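Local coordinates for uncharacterized conserved protein YndB, AHSA1/START domain (Micromonospora chersina, PDB 6V04), which is of unknown function but has a START/Bet v1-like fold and is probably involved in the biosynthesis of the enediyne antibiotic dynemicin, at residues A[39-44]-A[127-132]; A[94-99]-A[103-108]; A[160-165]-A[171-176]. All blocks are in the same frame, centred on the assembly; numbering follows the deposited sequence.

Contacts 1 and 2 share one seven-stranded antiparallel sheet and the long helix 116-139 that packs on it, whereas contact 3 lies in the connection between the outermost strands 151-157 and 176-178 of a second seven-stranded sheet. Along the chain, contact 2 is nested inside the loop closed by contact 1, and contact 3 follows both. The centres of contacts 1 and 2 are about 15 Å apart, and their side chains meet through Phe-41, Trp-40 and Trp-94 and through Val-130 with Val-107 and Leu-105. The centre of contact 3 is about 35 and 43 Å from those of contacts 1 and 2. Both sheets have the strand order 1-7-6-5-4-3-2, consistent with two similar START-like halves.

Contact 1. Residues A[39-44]-A[127-132]; sequences QWFGHL and LDFVGR
Arg-132, whose CB lies 3.6 Å from Trp-40 O, grips Asp-128 one helical turn back: its NE donates to Asp-128 OD1 at 2.8 Å, in the guanidinium plane. A second bond, NH2 of Arg-132 to OD2 of Asp-128 at 2.9 Å, is more bent (145°) and makes the salt bridge side-on and two-pronged. The contact belongs to the helix-grip architecture of START/Bet v1-like proteins, setting the end of helix 34-40 and the turn into strand 43-44 against the long helix 116-139. Arg-132 CD also lies close to Trp-40 O, a buried oxygen with no hydrogen-bonding partner in the model, so the aliphatic part of the arginine covers it while the charged end leads off to Asp-128.

Phe-41 and Phe-129 form a T-shaped pair, with ring centroids 4.7 Å apart and planes at 67°. The CD1-CE1 edge of Phe-41 is the stem, and its CE1 stands over the middle of the Phe-129 face. With CG opposite the backbone N and beside the carbonyl carbon (chi1 -176°), the Phe-41 ring brings this edge to Phe-129; it also meets Trp-94 edge-to-face. The Trp-40 indole, its NE1 bonded to Ala-30 O, meets helix 116-139 obliquely, with CE3 3.5 Å from Phe-129 O.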
ATOM      1  N   GLN A  39      -7.122 -11.885  12.025  1.00 26.69           N
ATOM      2  CA  GLN A  39      -7.257 -11.217  13.313  1.00 26.46           C
ATOM      3  C   GLN A  39      -6.170 -10.187  13.565  1.00 25.91           C
ATOM      4  O   GLN A  39      -6.330  -9.354  14.460  1.00 28.46           O
ATOM      5  CB  GLN A  39      -7.256 -12.240  14.451  1.00 31.51           C
ATOM      6  CG  GLN A  39      -8.297 -13.338  14.300  1.00 34.74           C
ATOM      7  CD  GLN A  39      -9.689 -12.798  14.155  1.00 49.09           C
ATOM      8  OE1 GLN A  39     -10.408 -13.137  13.212  1.00 57.05           O
ATOM      9  NE2 GLN A  39     -10.085 -11.951  15.091  1.00 36.20           N
ATOM     10  N   TRP A  40      -5.049 -10.225  12.815  1.00 25.77           N
ATOM     11  CA  TRP A  40      -3.964  -9.275  13.034  1.00 24.83           C
ATOM     12  C   TRP A  40      -3.383  -8.680  11.761  1.00 25.10           C
ATOM     13  O   TRP A  40      -2.848  -7.567  11.823  1.00 25.32           O
ATOM     14  CB  TRP A  40      -2.826  -9.944  13.842  1.00 27.04           C
ATOM     15  CG  TRP A  40      -2.162 -11.074  13.109  1.00 26.86           C
ATOM     16  CD1 TRP A  40      -2.581 -12.374  13.062  1.00 31.29           C
ATOM     17  CD2 TRP A  40      -0.982 -11.001  12.300  1.00 29.30           C
ATOM     18  NE1 TRP A  40      -1.730 -13.113  12.275  1.00 29.91           N
ATOM     19  CE2 TRP A  40      -0.747 -12.292  11.789  1.00 27.10           C
ATOM     20  CE3 TRP A  40      -0.104  -9.972  11.955  1.00 24.90           C
ATOM     21  CZ2 TRP A  40       0.348 -12.580  10.959  1.00 25.91           C
ATOM     22  CZ3 TRP A  40       0.985 -10.267  11.123  1.00 26.12           C
ATOM     23  CH2 TRP A  40       1.176 -11.549  10.625  1.00 26.02           C
ATOM     24  N   PHE A  41      -3.460  -9.362  10.615  1.00 24.82           N
ATOM     25  CA  PHE A  41      -2.779  -8.940   9.395  1.00 23.62           C
ATOM     26  C   PHE A  41      -3.768  -8.453   8.343  1.00 25.12           C
ATOM     27  O   PHE A  41      -3.785  -7.264   8.013  1.00 25.73           O
ATOM     28  CB  PHE A  41      -1.931 -10.102   8.864  1.00 23.33           C
ATOM     29  CG  PHE A  41      -1.101  -9.760   7.648  1.00 24.79           C
ATOM     30  CD1 PHE A  41      -0.169  -8.747   7.696  1.00 26.95           C
ATOM     31  CD2 PHE A  41      -1.225 -10.499   6.476  1.00 25.29           C
ATOM     32  CE1 PHE A  41       0.615  -8.448   6.576  1.00 28.37           C
ATOM     33  CE2 PHE A  41      -0.447 -10.208   5.362  1.00 26.70           C
ATOM     34  CZ  PHE A  41       0.455  -9.175   5.412  1.00 26.56           C
ATOM     35  N   GLY A  42      -4.567  -9.347   7.783  1.00 24.31           N
ATOM     36  CA  GLY A  42      -5.462  -8.995   6.697  1.00 26.08           C
ATOM     37  C   GLY A  42      -6.207 -10.232   6.263  1.00 25.18           C
ATOM     38  O   GLY A  42      -6.015 -11.323   6.804  1.00 26.36           O
ATOM     39  N   HIS A  43      -7.062 -10.051   5.266  1.00 23.60           N
ATOM     40  CA  HIS A  43      -7.924 -11.115   4.780  1.00 23.16           C
ATOM     41  C   HIS A  43      -7.288 -11.799   3.575  1.00 25.68           C
ATOM     42  O   HIS A  43      -7.130 -11.177   2.520  1.00 24.08           O
ATOM     43  CB  HIS A  43      -9.297 -10.564   4.403  1.00 24.87           C
ATOM     44  CG  HIS A  43     -10.184 -11.581   3.763  1.00 30.47           C
ATOM     45  ND1 HIS A  43     -10.935 -12.474   4.494  1.00 39.06           N
ATOM     46  CD2 HIS A  43     -10.399 -11.881   2.461  1.00 35.12           C
ATOM     47  CE1 HIS A  43     -11.590 -13.272   3.669  1.00 41.89           C
ATOM     48  NE2 HIS A  43     -11.284 -12.933   2.430  1.00 35.93           N
ATOM     49  N   LEU A  44      -6.954 -13.079   3.727  1.00 26.45           N
ATOM     50  CA  LEU A  44      -6.421 -13.888   2.640  1.00 27.45           C
ATOM     51  C   LEU A  44      -7.553 -14.480   1.814  1.00 28.08           C
ATOM     52  O   LEU A  44      -8.488 -15.060   2.371  1.00 30.94           O
ATOM     53  CB  LEU A  44      -5.564 -15.029   3.188  1.00 28.98           C
ATOM     54  CG  LEU A  44      -4.203 -14.673   3.767  1.00 27.64           C
ATOM     55  CD1 LEU A  44      -3.591 -15.850   4.513  1.00 29.77           C
ATOM     56  CD2 LEU A  44      -3.307 -14.237   2.637  1.00 27.93           C
ATOM     57  N   LEU A 127       7.110  -3.256  11.214  1.00 27.17           N
ATOM     58  CA  LEU A 127       7.114  -3.222  12.673  1.00 28.78           C
ATOM     59  C   LEU A 127       5.693  -3.149  13.214  1.00 28.24           C
ATOM     60  O   LEU A 127       5.386  -3.734  14.259  1.00 30.20           O
ATOM     61  CB  LEU A 127       7.938  -2.036  13.177  1.00 29.58           C
ATOM     62  CG  LEU A 127       9.459  -2.209  13.102  1.00 42.52           C
ATOM     63  CD1 LEU A 127      10.142  -0.909  13.498  1.00 55.14           C
ATOM     64  CD2 LEU A 127       9.913  -3.344  14.002  1.00 47.94           C
ATOM     65  N   ASP A 128       4.817  -2.418  12.517  1.00 27.61           N
ATOM     66  CA  ASP A 128       3.405  -2.368  12.881  1.00 27.76           C
ATOM     67  C   ASP A 128       2.770  -3.750  12.770  1.00 26.93           C
ATOM     68  O   ASP A 128       2.081  -4.209  13.688  1.00 27.40           O
ATOM     69  CB  ASP A 128       2.719  -1.333  11.981  1.00 27.82           C
ATOM     70  CG  ASP A 128       1.216  -1.326  12.110  1.00 27.88           C
ATOM     71  OD1 ASP A 128       0.570  -2.226  11.545  1.00 28.94           O
ATOM     72  OD2 ASP A 128       0.689  -0.399  12.756  1.00 30.51           O
ATOM     73  N   PHE A 129       3.031  -4.452  11.670  1.00 26.61           N
ATOM     74  CA  PHE A 129       2.412  -5.758  11.487  1.00 27.39           C
ATOM     75  C   PHE A 129       2.898  -6.763  12.529  1.00 29.18           C
ATOM     76  O   PHE A 129       2.092  -7.509  13.091  1.00 28.25           O
ATOM     77  CB  PHE A 129       2.682  -6.269  10.071  1.00 35.65           C
ATOM     78  CG  PHE A 129       1.746  -5.710   9.024  1.00 30.10           C
ATOM     79  CD1 PHE A 129       0.371  -5.623   9.253  1.00 33.74           C
ATOM     80  CD2 PHE A 129       2.242  -5.281   7.810  1.00 31.54           C
ATOM     81  CE1 PHE A 129      -0.475  -5.130   8.286  1.00 34.53           C
ATOM     82  CE2 PHE A 129       1.392  -4.783   6.836  1.00 37.32           C
ATOM     83  CZ  PHE A 129       0.033  -4.708   7.080  1.00 33.88           C
ATOM     84  N   VAL A 130       4.206  -6.810  12.813  1.00 28.92           N
ATOM     85  CA  VAL A 130       4.645  -7.787  13.808  1.00 28.91           C
ATOM     86  C   VAL A 130       4.195  -7.364  15.202  1.00 26.89           C
ATOM     87  O   VAL A 130       3.956  -8.214  16.068  1.00 29.65           O
ATOM     88  CB  VAL A 130       6.168  -8.046  13.742  1.00 30.97           C
ATOM     89  CG1 VAL A 130       6.540  -8.540  12.353  1.00 34.95           C
ATOM     90  CG2 VAL A 130       7.002  -6.823  14.126  1.00 29.70           C
ATOM     91  N   GLY A 131       3.987  -6.064  15.433  1.00 27.60           N
ATOM     92  CA  GLY A 131       3.417  -5.640  16.697  1.00 28.54           C
ATOM     93  C   GLY A 131       1.982  -6.098  16.862  1.00 27.95           C
ATOM     94  O   GLY A 131       1.551  -6.410  17.978  1.00 30.83           O
ATOM     95  N   ARG A 132       1.232  -6.166  15.758  1.00 27.13           N
ATOM     96  CA  ARG A 132      -0.140  -6.658  15.828  1.00 26.85           C
ATOM     97  C   ARG A 132      -0.163  -8.169  16.027  1.00 26.17           C
ATOM     98  O   ARG A 132      -0.991  -8.687  16.783  1.00 27.19           O
ATOM     99  CB  ARG A 132      -0.912  -6.250  14.563  1.00 26.39           C
ATOM    100  CG  ARG A 132      -1.110  -4.742  14.456  1.00 27.13           C
ATOM    101  CD  ARG A 132      -1.827  -4.269  13.201  1.00 26.71           C
ATOM    102  NE  ARG A 132      -1.643  -2.828  13.087  1.00 27.43           N
ATOM    103  CZ  ARG A 132      -2.374  -1.917  13.724  1.00 28.24           C
ATOM    104  NH1 ARG A 132      -3.395  -2.279  14.496  1.00 28.41           N
ATOM    105  NH2 ARG A 132      -2.077  -0.639  13.573  1.00 28.87           N
TER

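Contact 2. Residues A[94-99]-A[103-108]; sequences WTLTGG and TTLTVD
Leu-105 CD1 fills the hollow between two neighbours on the facing strand, 3.7 Å from Leu-96 CD2 and 3.9 Å from Trp-94 CB, in the antiparallel beta hairpin of strands 90-98 and 103-110. The leucine pair Leu-96 and Leu-105 is non-hydrogen-bonded, so the two side chains rise close together from one face. Their first torsions differ: Leu-105 has CG opposite its backbone N (chi1 165°), Leu-96 has CG beside it (chi1 -65°), and the branches interlock at an angle. Farther along, Val-107 lies beside Trp-94 and presents both methyls to its indole, CG2 at 3.8 Å and CG1 at 3.9 Å from Trp-94 CD1.

The other face carries four threonines, two from each strand. Thr-97 and Thr-104 stand side by side, and OG1 of Thr-97 is pressed against CB of Thr-104 at 3.4 Å. Two waters bridge polar atoms on this face. One links Thr-95 OG1, Thr-106 O and Asp-108 OD2; the other donates to Thr-95 O and also hydrogen-bonds Thr-97 OG1 and Thr-106 OG1. Between the faces, the pairs Thr-95/Thr-106 and Thr-97/Thr-104 each close with two backbone hydrogen bonds; the straightest is Thr-104 N to Thr-97 O, 2.8 Å at 178°.

The hairpin lies inside the sheet, its backbone bonded to strand 76-83 beyond Trp-94 and to strand 14-20 beyond Leu-105. Over the apolar face, Leu-96 and Thr-103 meet helix 24-32, whereas Leu-105 and Val-107 pack on helix 116-139.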
ATOM      1  N   TRP A  94       8.940 -14.941   5.725  1.00 25.00           N
ATOM      2  CA  TRP A  94       8.568 -15.000   7.133  1.00 26.73           C
ATOM      3  C   TRP A  94       9.172 -16.279   7.687  1.00 30.42           C
ATOM      4  O   TRP A  94       8.779 -17.374   7.277  1.00 30.28           O
ATOM      5  CB  TRP A  94       7.050 -15.013   7.322  1.00 26.18           C
ATOM      6  CG  TRP A  94       6.311 -13.780   6.936  1.00 26.89           C
ATOM      7  CD1 TRP A  94       6.827 -12.597   6.490  1.00 26.48           C
ATOM      8  CD2 TRP A  94       4.888 -13.614   6.974  1.00 27.70           C
ATOM      9  NE1 TRP A  94       5.798 -11.701   6.251  1.00 27.81           N
ATOM     10  CE2 TRP A  94       4.607 -12.309   6.536  1.00 27.76           C
ATOM     11  CE3 TRP A  94       3.823 -14.452   7.337  1.00 29.59           C
ATOM     12  CZ2 TRP A  94       3.308 -11.818   6.445  1.00 26.36           C
ATOM     13  CZ3 TRP A  94       2.533 -13.959   7.247  1.00 28.68           C
ATOM     14  CH2 TRP A  94       2.291 -12.655   6.806  1.00 29.86           C
ATOM     15  N   THR A  95      10.137 -16.150   8.595  1.00 29.81           N
ATOM     16  CA  THR A  95      10.909 -17.288   9.078  1.00 29.02           C
ATOM     17  C   THR A  95      10.795 -17.377  10.591  1.00 28.87           C
ATOM     18  O   THR A  95      10.995 -16.378  11.290  1.00 31.31           O
ATOM     19  CB  THR A  95      12.373 -17.169   8.654  1.00 30.91           C
ATOM     20  OG1 THR A  95      12.430 -16.949   7.237  1.00 31.06           O
ATOM     21  CG2 THR A  95      13.168 -18.429   9.027  1.00 32.90           C
ATOM     22  N   LEU A  96      10.464 -18.567  11.088  1.00 29.90           N
ATOM     23  CA  LEU A  96      10.312 -18.812  12.514  1.00 33.18           C
ATOM     24  C   LEU A  96      11.523 -19.549  13.052  1.00 33.85           C
ATOM     25  O   LEU A  96      11.950 -20.555  12.475  1.00 35.78           O
ATOM     26  CB  LEU A  96       9.076 -19.652  12.809  1.00 34.06           C
ATOM     27  CG  LEU A  96       7.742 -19.006  12.466  1.00 32.60           C
ATOM     28  CD1 LEU A  96       6.624 -19.886  12.970  1.00 39.84           C
ATOM     29  CD2 LEU A  96       7.648 -17.597  13.040  1.00 36.54           C
ATOM     30  N   THR A  97      12.037 -19.077  14.179  1.00 34.76           N
ATOM     31  CA  THR A  97      13.072 -19.783  14.916  1.00 36.44           C
ATOM     32  C   THR A  97      12.612 -19.946  16.355  1.00 41.54           C
ATOM     33  O   THR A  97      12.225 -18.967  17.005  1.00 40.28           O
ATOM     34  CB  THR A  97      14.410 -19.045  14.842  1.00 46.20           C
ATOM     35  OG1 THR A  97      14.287 -17.739  15.408  1.00 48.52           O
ATOM     36  CG2 THR A  97      14.846 -18.903  13.395  1.00 42.74           C
ATOM     37  N   GLY A  98      12.612 -21.188  16.828  1.00 46.22           N
ATOM     38  CA  GLY A  98      12.219 -21.459  18.194  1.00 50.99           C
ATOM     39  C   GLY A  98      13.359 -21.233  19.168  1.00 62.39           C
ATOM     40  O   GLY A  98      14.534 -21.383  18.840  1.00 65.53           O
ATOM     41  N   GLY A  99      12.990 -20.855  20.393  1.00 79.05           N
ATOM     42  CA  GLY A  99      13.960 -20.636  21.442  1.00 86.84           C
ATOM     43  C   GLY A  99      13.449 -21.171  22.763  1.00 89.90           C
ATOM     44  O   GLY A  99      12.299 -21.606  22.881  1.00 85.03           O
ATOM     45  N   THR A 103       9.585 -17.591  20.681  1.00 41.76           N
ATOM     46  CA  THR A 103       9.675 -17.797  19.246  1.00 38.37           C
ATOM     47  C   THR A 103      10.019 -16.472  18.585  1.00 38.01           C
ATOM     48  O   THR A 103       9.469 -15.431  18.947  1.00 40.18           O
ATOM     49  CB  THR A 103       8.352 -18.323  18.675  1.00 42.15           C
ATOM     50  OG1 THR A 103       8.104 -19.641  19.180  1.00 46.75           O
ATOM     51  CG2 THR A 103       8.407 -18.366  17.144  1.00 43.47           C
ATOM     52  N   THR A 104      10.938 -16.504  17.623  1.00 39.29           N
ATOM     53  CA  THR A 104      11.266 -15.312  16.859  1.00 38.28           C
ATOM     54  C   THR A 104      10.722 -15.452  15.448  1.00 31.45           C
ATOM     55  O   THR A 104      10.945 -16.474  14.791  1.00 35.52           O
ATOM     56  CB  THR A 104      12.774 -15.073  16.816  1.00 44.34           C
ATOM     57  OG1 THR A 104      13.271 -14.892  18.148  1.00 43.83           O
ATOM     58  CG2 THR A 104      13.088 -13.839  15.985  1.00 40.19           C
ATOM     59  N   LEU A 105      10.022 -14.421  14.987  1.00 34.14           N
ATOM     60  CA  LEU A 105       9.635 -14.295  13.590  1.00 33.37           C
ATOM     61  C   LEU A 105      10.538 -13.252  12.948  1.00 29.89           C
ATOM     62  O   LEU A 105      10.622 -12.119  13.432  1.00 32.46           O
ATOM     63  CB  LEU A 105       8.166 -13.889  13.452  1.00 31.06           C
ATOM     64  CG  LEU A 105       7.723 -13.380  12.079  1.00 29.26           C
ATOM     65  CD1 LEU A 105       7.716 -14.500  11.085  1.00 35.76           C
ATOM     66  CD2 LEU A 105       6.339 -12.739  12.167  1.00 32.48           C
ATOM     67  N   THR A 106      11.206 -13.633  11.865  1.00 29.66           N
ATOM     68  CA  THR A 106      12.048 -12.731  11.096  1.00 30.18           C
ATOM     69  C   THR A 106      11.388 -12.478   9.749  1.00 27.72           C
ATOM     70  O   THR A 106      11.081 -13.427   9.021  1.00 31.29           O
ATOM     71  CB  THR A 106      13.446 -13.328  10.895  1.00 29.35           C
ATOM     72  OG1 THR A 106      14.037 -13.608  12.166  1.00 31.47           O
ATOM     73  CG2 THR A 106      14.351 -12.374  10.120  1.00 29.74           C
ATOM     74  N   VAL A 107      11.181 -11.204   9.419  1.00 28.70           N
ATOM     75  CA  VAL A 107      10.600 -10.797   8.147  1.00 25.35           C
ATOM     76  C   VAL A 107      11.693 -10.190   7.287  1.00 27.38           C
ATOM     77  O   VAL A 107      12.378  -9.254   7.716  1.00 28.50           O
ATOM     78  CB  VAL A 107       9.464  -9.782   8.329  1.00 28.78           C
ATOM     79  CG1 VAL A 107       8.949  -9.340   6.956  1.00 27.17           C
ATOM     80  CG2 VAL A 107       8.344 -10.374   9.175  1.00 29.71           C
ATOM     81  N   ASP A 108      11.848 -10.725   6.078  1.00 25.89           N
ATOM     82  CA  ASP A 108      12.696 -10.165   5.037  1.00 25.53           C
ATOM     83  C   ASP A 108      11.819  -9.601   3.929  1.00 25.18           C
ATOM     84  O   ASP A 108      10.872 -10.258   3.497  1.00 28.98           O
ATOM     85  CB  ASP A 108      13.597 -11.237   4.428  1.00 26.83           C
ATOM     86  CG  ASP A 108      14.618 -11.777   5.395  1.00 29.20           C
ATOM     87  OD1 ASP A 108      15.420 -10.981   5.918  1.00 29.42           O
ATOM     88  OD2 ASP A 108      14.622 -13.008   5.611  1.00 28.38           O
TER
HETATM   89  O   HOH W   1      12.549 -14.357   6.820  1.00 29.86           O
HETATM   90  O   HOH W   2      13.445 -16.102  12.871  1.00 30.64           O
HETATM   91  O   HOH W   3      10.075 -20.704  20.825  1.00 46.80           O

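Contact 3. Residues A[160-165]-A[171-176]; sequences GSWHPL and VDWLPI
Two indole N-H groups carry the hydrogen bonds between 160-165 and 171-176, one donated from each segment. Trp-173 NE1 donates to the carbonyl oxygen of Pro-164 at 2.9 Å; the oxygen is met well off to one side of its C=O direction, but the bond stays close to the indole plane. Trp-162 NE1 gives a longer, fairly straight bond to Asp-172 OD2, 3.1 Å at 166°. The carboxylate oxygen uses its anti lone pair, away from OD1, and the ring and carboxylate are nearly coplanar. Within 160-165, Leu-165 N donates to His-163 ND1 at 3.1 Å in the imidazole plane, which helps to hold that ring's rotation.

These bonds tie the loop after strand 151-157 to the short helix 170-173, in the connection between the outermost strands, 151-157 and 176-178, of the second sheet, which with helix 252-277 probably repeats the helix-grip fold.

The aromatic contact is an offset edge-to-face pair. The six-membered ring of Trp-162 turns its edge toward the five-membered ring of Trp-173, planes at 82°, and CH2 of Trp-162 comes to 3.7 Å from CD1 of Trp-173. A chi1 of 69° sets the Trp-173 indole between its own backbone N and carbonyl carbon, where its N-H edge faces Pro-164.

In the apolar packing, Pro-164 CB lies 3.8 Å from Trp-173 CE2, and Leu-165 CD2 reaches the rim of the same indole at CZ2, 4.3 Å away. Leu-238 of strand 236-243 touches both Pro-164 and Trp-173, while Trp-162 leans on Cys-276 and Ala-277 of helix 252-277.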
ATOM      1  N   GLY A 160      11.152   5.551 -20.965  1.00 40.70           N
ATOM      2  CA  GLY A 160      10.810   5.900 -22.326  1.00 39.80           C
ATOM      3  C   GLY A 160      10.536   7.383 -22.508  1.00 41.83           C
ATOM      4  O   GLY A 160      10.804   8.213 -21.638  1.00 41.72           O
ATOM      5  N   SER A 161       9.976   7.709 -23.678  1.00 37.30           N
ATOM      6  CA  SER A 161       9.737   9.101 -24.050  1.00 36.45           C
ATOM      7  C   SER A 161       8.547   9.719 -23.316  1.00 38.73           C
ATOM      8  O   SER A 161       8.550  10.928 -23.061  1.00 41.99           O
ATOM      9  CB  SER A 161       9.512   9.207 -25.559  1.00 57.69           C
ATOM     10  OG  SER A 161       8.359   8.481 -25.953  1.00 59.97           O
ATOM     11  N   TRP A 162       7.514   8.943 -22.996  1.00 36.99           N
ATOM     12  CA  TRP A 162       6.378   9.482 -22.258  1.00 38.75           C
ATOM     13  C   TRP A 162       6.743   9.569 -20.788  1.00 35.12           C
ATOM     14  O   TRP A 162       7.276   8.612 -20.219  1.00 34.93           O
ATOM     15  CB  TRP A 162       5.134   8.603 -22.434  1.00 35.51           C
ATOM     16  CG  TRP A 162       3.869   9.137 -21.777  1.00 32.54           C
ATOM     17  CD1 TRP A 162       2.951   9.985 -22.332  1.00 41.48           C
ATOM     18  CD2 TRP A 162       3.381   8.836 -20.457  1.00 31.75           C
ATOM     19  NE1 TRP A 162       1.930  10.238 -21.443  1.00 36.35           N
ATOM     20  CE2 TRP A 162       2.164   9.541 -20.287  1.00 30.31           C
ATOM     21  CE3 TRP A 162       3.848   8.039 -19.407  1.00 29.73           C
ATOM     22  CZ2 TRP A 162       1.425   9.482 -19.105  1.00 31.21           C
ATOM     23  CZ3 TRP A 162       3.102   7.982 -18.235  1.00 31.44           C
ATOM     24  CH2 TRP A 162       1.903   8.701 -18.097  1.00 28.79           C
ATOM     25  N   HIS A 163       6.444  10.712 -20.170  1.00 31.44           N
ATOM     26  CA  HIS A 163       6.632  10.902 -18.743  1.00 30.48           C
ATOM     27  C   HIS A 163       5.327  11.395 -18.130  1.00 29.41           C
ATOM     28  O   HIS A 163       4.644  12.224 -18.741  1.00 30.08           O
ATOM     29  CB  HIS A 163       7.772  11.911 -18.490  1.00 31.16           C
ATOM     30  CG  HIS A 163       8.269  11.929 -17.077  1.00 30.45           C
ATOM     31  ND1 HIS A 163       7.513  12.395 -16.025  1.00 29.40           N
ATOM     32  CD2 HIS A 163       9.466  11.576 -16.551  1.00 32.45           C
ATOM     33  CE1 HIS A 163       8.204  12.291 -14.905  1.00 29.37           C
ATOM     34  NE2 HIS A 163       9.398  11.803 -15.199  1.00 29.90           N
ATOM     35  N   PRO A 164       4.960  10.912 -16.936  1.00 28.28           N
ATOM     36  CA  PRO A 164       3.638  11.249 -16.371  1.00 27.30           C
ATOM     37  C   PRO A 164       3.517  12.670 -15.832  1.00 27.18           C
ATOM     38  O   PRO A 164       2.387  13.117 -15.586  1.00 26.57           O
ATOM     39  CB  PRO A 164       3.471  10.225 -15.238  1.00 26.32           C
ATOM     40  CG  PRO A 164       4.893   9.882 -14.862  1.00 27.38           C
ATOM     41  CD  PRO A 164       5.617   9.846 -16.154  1.00 29.34           C
ATOM     42  N   LEU A 165       4.623  13.379 -15.597  1.00 25.36           N
ATOM     43  CA  LEU A 165       4.568  14.665 -14.919  1.00 24.74           C
ATOM     44  C   LEU A 165       4.888  15.805 -15.874  1.00 26.87           C
ATOM     45  O   LEU A 165       5.875  16.538 -15.709  1.00 28.56           O
ATOM     46  CB  LEU A 165       5.498  14.678 -13.698  1.00 25.15           C
ATOM     47  CG  LEU A 165       5.115  13.644 -12.634  1.00 24.69           C
ATOM     48  CD1 LEU A 165       6.011  13.782 -11.405  1.00 31.21           C
ATOM     49  CD2 LEU A 165       3.635  13.783 -12.244  1.00 26.52           C
ATOM     50  N   VAL A 171      -3.290  14.718 -17.956  1.00 31.15           N
ATOM     51  CA  VAL A 171      -4.673  14.312 -18.212  1.00 32.39           C
ATOM     52  C   VAL A 171      -4.731  12.917 -18.826  1.00 36.84           C
ATOM     53  O   VAL A 171      -5.792  12.280 -18.819  1.00 36.47           O
ATOM     54  CB  VAL A 171      -5.388  15.338 -19.107  1.00 44.72           C
ATOM     55  CG1 VAL A 171      -6.815  14.889 -19.386  1.00 54.04           C
ATOM     56  CG2 VAL A 171      -5.389  16.718 -18.444  1.00 45.40           C
ATOM     57  N   ASP A 172      -3.604  12.417 -19.340  1.00 31.29           N
ATOM     58  CA  ASP A 172      -3.554  11.063 -19.882  1.00 32.52           C
ATOM     59  C   ASP A 172      -3.836  10.004 -18.821  1.00 33.02           C
ATOM     60  O   ASP A 172      -4.324   8.918 -19.152  1.00 33.91           O
ATOM     61  CB  ASP A 172      -2.178  10.775 -20.496  1.00 32.43           C
ATOM     62  CG  ASP A 172      -1.879  11.601 -21.753  1.00 40.04           C
ATOM     63  OD1 ASP A 172      -2.806  12.176 -22.363  1.00 40.14           O
ATOM     64  OD2 ASP A 172      -0.689  11.655 -22.155  1.00 38.78           O
ATOM     65  N   TRP A 173      -3.505  10.269 -17.556  1.00 26.35           N
ATOM     66  CA  TRP A 173      -3.597   9.229 -16.535  1.00 27.33           C
ATOM     67  C   TRP A 173      -4.269   9.661 -15.233  1.00 27.37           C
ATOM     68  O   TRP A 173      -4.703   8.783 -14.467  1.00 28.67           O
ATOM     69  CB  TRP A 173      -2.195   8.667 -16.227  1.00 28.01           C
ATOM     70  CG  TRP A 173      -1.274   9.609 -15.516  1.00 25.12           C
ATOM     71  CD1 TRP A 173      -0.569  10.652 -16.063  1.00 28.63           C
ATOM     72  CD2 TRP A 173      -0.961   9.601 -14.125  1.00 22.79           C
ATOM     73  NE1 TRP A 173       0.156  11.293 -15.092  1.00 25.63           N
ATOM     74  CE2 TRP A 173      -0.070  10.671 -13.891  1.00 24.05           C
ATOM     75  CE3 TRP A 173      -1.350   8.792 -13.044  1.00 25.33           C
ATOM     76  CZ2 TRP A 173       0.440  10.948 -12.626  1.00 24.51           C
ATOM     77  CZ3 TRP A 173      -0.840   9.068 -11.800  1.00 23.95           C
ATOM     78  CH2 TRP A 173       0.049  10.138 -11.598  1.00 26.94           C
ATOM     79  N   LEU A 174      -4.389  10.971 -14.952  1.00 25.22           N
ATOM     80  CA  LEU A 174      -5.051  11.405 -13.727  1.00 25.43           C
ATOM     81  C   LEU A 174      -6.524  11.687 -13.991  1.00 26.04           C
ATOM     82  O   LEU A 174      -6.884  12.158 -15.070  1.00 26.79           O
ATOM     83  CB  LEU A 174      -4.400  12.672 -13.179  1.00 25.10           C
ATOM     84  CG  LEU A 174      -3.044  12.451 -12.509  1.00 24.43           C
ATOM     85  CD1 LEU A 174      -2.306  13.763 -12.330  1.00 29.73           C
ATOM     86  CD2 LEU A 174      -3.226  11.772 -11.167  1.00 25.84           C
ATOM     87  N   PRO A 175      -7.385  11.432 -13.007  1.00 24.60           N
ATOM     88  CA  PRO A 175      -8.835  11.681 -13.167  1.00 25.23           C
ATOM     89  C   PRO A 175      -9.194  13.133 -12.893  1.00 29.27           C
ATOM     90  O   PRO A 175      -9.903  13.466 -11.943  1.00 29.35           O
ATOM     91  CB  PRO A 175      -9.437  10.727 -12.130  1.00 28.88           C
ATOM     92  CG  PRO A 175      -8.446  10.766 -11.026  1.00 26.57           C
ATOM     93  CD  PRO A 175      -7.090  10.829 -11.696  1.00 22.53           C
ATOM     94  N   ILE A 176      -8.699  14.031 -13.745  1.00 26.69           N
ATOM     95  CA  ILE A 176      -8.823  15.464 -13.522  1.00 28.54           C
ATOM     96  C   ILE A 176      -9.414  16.134 -14.757  1.00 32.95           C
ATOM     97  O   ILE A 176      -9.381  15.596 -15.867  1.00 34.89           O
ATOM     98  CB  ILE A 176      -7.459  16.099 -13.159  1.00 27.45           C
ATOM     99  CG1 ILE A 176      -6.445  15.866 -14.280  1.00 33.71           C
ATOM    100  CG2 ILE A 176      -6.953  15.514 -11.857  1.00 26.93           C
ATOM    101  CD1 ILE A 176      -5.103  16.575 -14.063  1.00 33.38           C
TER